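Local coordinates for putative molybdenum cofactor biosynthesis protein (Corynebacterium diphtheriae, PDB 2G2C), which is of uncharacterised function but probably takes part in molybdenum cofactor biosynthesis, with a fold expected to bind molybdopterin, at residues R121-G125 against L135-A139. Numbering follows the deposited sequence.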
ATOM      1  N   ARG A 121     -10.580  -1.996  -6.285  1.00 18.65           N
ATOM      2  CA  ARG A 121      -9.888  -2.933  -7.122  1.00 15.00           C
ATOM      3  C   ARG A 121      -8.476  -3.062  -6.576  1.00 14.34           C
ATOM      4  O   ARG A 121      -7.601  -3.566  -7.265  1.00 13.23           O
ATOM      5  CB  ARG A 121      -9.878  -2.372  -8.508  1.00 14.64           C
ATOM      6  CG  ARG A 121     -11.295  -2.106  -9.008  1.00 13.53           C
ATOM      7  CD  ARG A 121     -11.268  -1.658 -10.451  1.00 16.25           C
ATOM      8  NE  ARG A 121     -10.461  -0.437 -10.571  1.00 13.88           N
ATOM      9  CZ  ARG A 121      -9.275  -0.376 -11.171  1.00 12.21           C
ATOM     10  NH1 ARG A 121      -8.722  -1.477 -11.695  1.00 12.56           N
ATOM     11  NH2 ARG A 121      -8.629   0.797 -11.211  1.00 11.00           N
ATOM     12  N   GLY A 122      -8.250  -2.595  -5.339  1.00 13.66           N
ATOM     13  CA  GLY A 122      -6.892  -2.590  -4.778  1.00 13.05           C
ATOM     14  C   GLY A 122      -6.323  -3.981  -4.701  1.00 12.33           C
ATOM     15  O   GLY A 122      -7.055  -4.918  -4.347  1.00 13.15           O
ATOM     16  N   ILE A 123      -5.027  -4.123  -5.047  1.00 11.13           N
ATOM     17  CA  ILE A 123      -4.386  -5.430  -4.969  1.00 11.25           C
ATOM     18  C   ILE A 123      -3.367  -5.519  -3.827  1.00 10.68           C
ATOM     19  O   ILE A 123      -2.982  -4.506  -3.228  1.00 10.37           O
ATOM     20  CB  ILE A 123      -3.796  -5.885  -6.339  1.00 11.95           C
ATOM     21  CG1 ILE A 123      -2.708  -4.919  -6.771  1.00 12.44           C
ATOM     22  CG2 ILE A 123      -4.935  -6.005  -7.357  1.00 14.93           C
ATOM     23  CD1 ILE A 123      -1.927  -5.425  -7.989  1.00 15.49           C
ATOM     24  N   VAL A 124      -2.942  -6.755  -3.550  1.00 10.11           N
ATOM     25  CA  VAL A 124      -1.876  -7.037  -2.586  1.00  9.97           C
ATOM     26  C   VAL A 124      -0.934  -8.005  -3.253  1.00 10.82           C
ATOM     27  O   VAL A 124      -1.371  -8.975  -3.858  1.00 12.03           O
ATOM     28  CB  VAL A 124      -2.396  -7.719  -1.280  1.00 10.99           C
ATOM     29  CG1 VAL A 124      -1.252  -7.993  -0.305  1.00 10.53           C
ATOM     30  CG2 VAL A 124      -3.468  -6.811  -0.616  1.00 11.20           C
ATOM     31  N   GLY A 125       0.365  -7.761  -3.135  1.00 10.27           N
ATOM     32  CA  GLY A 125       1.289  -8.734  -3.726  1.00 10.28           C
ATOM     33  C   GLY A 125       2.702  -8.477  -3.320  1.00 10.09           C
ATOM     34  O   GLY A 125       2.979  -7.435  -2.686  1.00 10.26           O
ATOM     35  N   LEU A 135       6.507  -6.103  -0.057  1.00 10.45           N
ATOM     36  CA  LEU A 135       5.063  -6.310  -0.056  1.00 10.89           C
ATOM     37  C   LEU A 135       4.380  -4.976  -0.355  1.00  9.63           C
ATOM     38  O   LEU A 135       4.705  -3.980   0.290  1.00 10.95           O
ATOM     39  CB  LEU A 135       4.639  -6.750   1.333  1.00 11.64           C
ATOM     40  CG  LEU A 135       3.138  -6.862   1.597  1.00 11.06           C
ATOM     41  CD1 LEU A 135       2.494  -8.011   0.766  1.00 12.11           C
ATOM     42  CD2 LEU A 135       2.933  -7.084   3.105  1.00 13.58           C
ATOM     43  N   ILE A 136       3.481  -4.932  -1.335  1.00 10.23           N
ATOM     44  CA  ILE A 136       2.760  -3.717  -1.674  1.00  9.11           C
ATOM     45  C   ILE A 136       1.289  -3.998  -1.421  1.00 10.21           C
ATOM     46  O   ILE A 136       0.775  -5.075  -1.821  1.00 10.14           O
ATOM     47  CB  ILE A 136       2.991  -3.323  -3.146  1.00  9.04           C
ATOM     48  CG1 ILE A 136       4.491  -3.222  -3.450  1.00  8.92           C
ATOM     49  CG2 ILE A 136       2.289  -1.985  -3.469  1.00 10.06           C
ATOM     50  CD1 ILE A 136       4.776  -2.850  -4.862  1.00 13.03           C
ATOM     51  N   VAL A 137       0.616  -3.044  -0.759  1.00  9.62           N
ATOM     52  CA  VAL A 137      -0.808  -3.182  -0.400  1.00 10.50           C
ATOM     53  C   VAL A 137      -1.507  -1.915  -0.848  1.00 10.15           C
ATOM     54  O   VAL A 137      -1.078  -0.810  -0.487  1.00 11.33           O
ATOM     55  CB  VAL A 137      -0.962  -3.303   1.149  1.00 11.36           C
ATOM     56  CG1 VAL A 137      -2.428  -3.170   1.598  1.00 12.94           C
ATOM     57  CG2 VAL A 137      -0.373  -4.607   1.647  1.00 11.99           C
ATOM     58  N   ASN A 138      -2.575  -2.078  -1.639  1.00  9.50           N
ATOM     59  CA  ASN A 138      -3.433  -0.940  -2.039  1.00  9.57           C
ATOM     60  C   ASN A 138      -4.627  -0.840  -1.102  1.00 11.62           C
ATOM     61  O   ASN A 138      -5.471  -1.754  -1.083  1.00 12.54           O
ATOM     62  CB  ASN A 138      -4.037  -1.156  -3.436  1.00 10.49           C
ATOM     63  CG  ASN A 138      -3.015  -1.248  -4.552  1.00 10.91           C
ATOM     64  OD1 ASN A 138      -3.333  -1.845  -5.571  1.00 12.37           O
ATOM     65  ND2 ASN A 138      -1.849  -0.613  -4.411  1.00  9.34           N
ATOM     66  N   ALA A 139      -4.708   0.249  -0.329  1.00 10.40           N
ATOM     67  CA  ALA A 139      -5.917   0.522   0.460  1.00 11.88           C
ATOM     68  C   ALA A 139      -6.805   1.565  -0.206  1.00 12.07           C
ATOM     69  O   ALA A 139      -6.349   2.344  -1.032  1.00 11.37           O
ATOM     70  CB  ALA A 139      -5.531   1.009   1.856  1.00 10.54           C
TER
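The side chain of N138 reaches across to the main chain of I123 and takes the place of a backbone acceptor: I123 N donates to N138 OD1 over 2.9 Å. The N-H points almost straight at the oxygen (167°), but it meets the amide C=O from the flank and tilted 33° from the carbonyl plane. N138 CG lies anti to the carbonyl carbon (chi1 -63°), which carries the amide along the same side as the I123 side chain, and the two run side by side with I123 CG1 3.4 Å from N138 OD1. The backbone of N138 returns the bond, its N donating to I123 O at 2.9 Å, so the two residues are joined by one side-chain and one main-chain link. At G122, which has no side chain, CA packs 3.5 Å from N138 CB. The amide nitrogen ND2 is satisfied by the hydroxyls of T75, on the neighbouring strand, and T91, of helix 87-92, which fixes the rotation of the amide. V124 and G125, with the whole of 135-139, belong to the antiparallel hairpin of strands 124-126 and 135-139, and R121-I123 form the loop leading into it; the hairpin lies within a mixed sheet flanked by helices, as expected of a MoCF_biosynth domain, and strand 135-139 continues the parallel part beside 72-76. G125 and I136 form a hydrogen-bonded pair, with G125 N to I136 O at 3.0 Å and I136 N to G125 O at 2.9 Å. On the face bearing V124 and V137, a non-hydrogen-bonded pair, V124 CG1 touches V137 CG2 at 4.0 Å and also meets L135 CD1, the leucine chain slanting across the valine. That same L135 CD1 lies 3.5 Å from G125 O. Helix 143-153 covers V137 through T149 and I153.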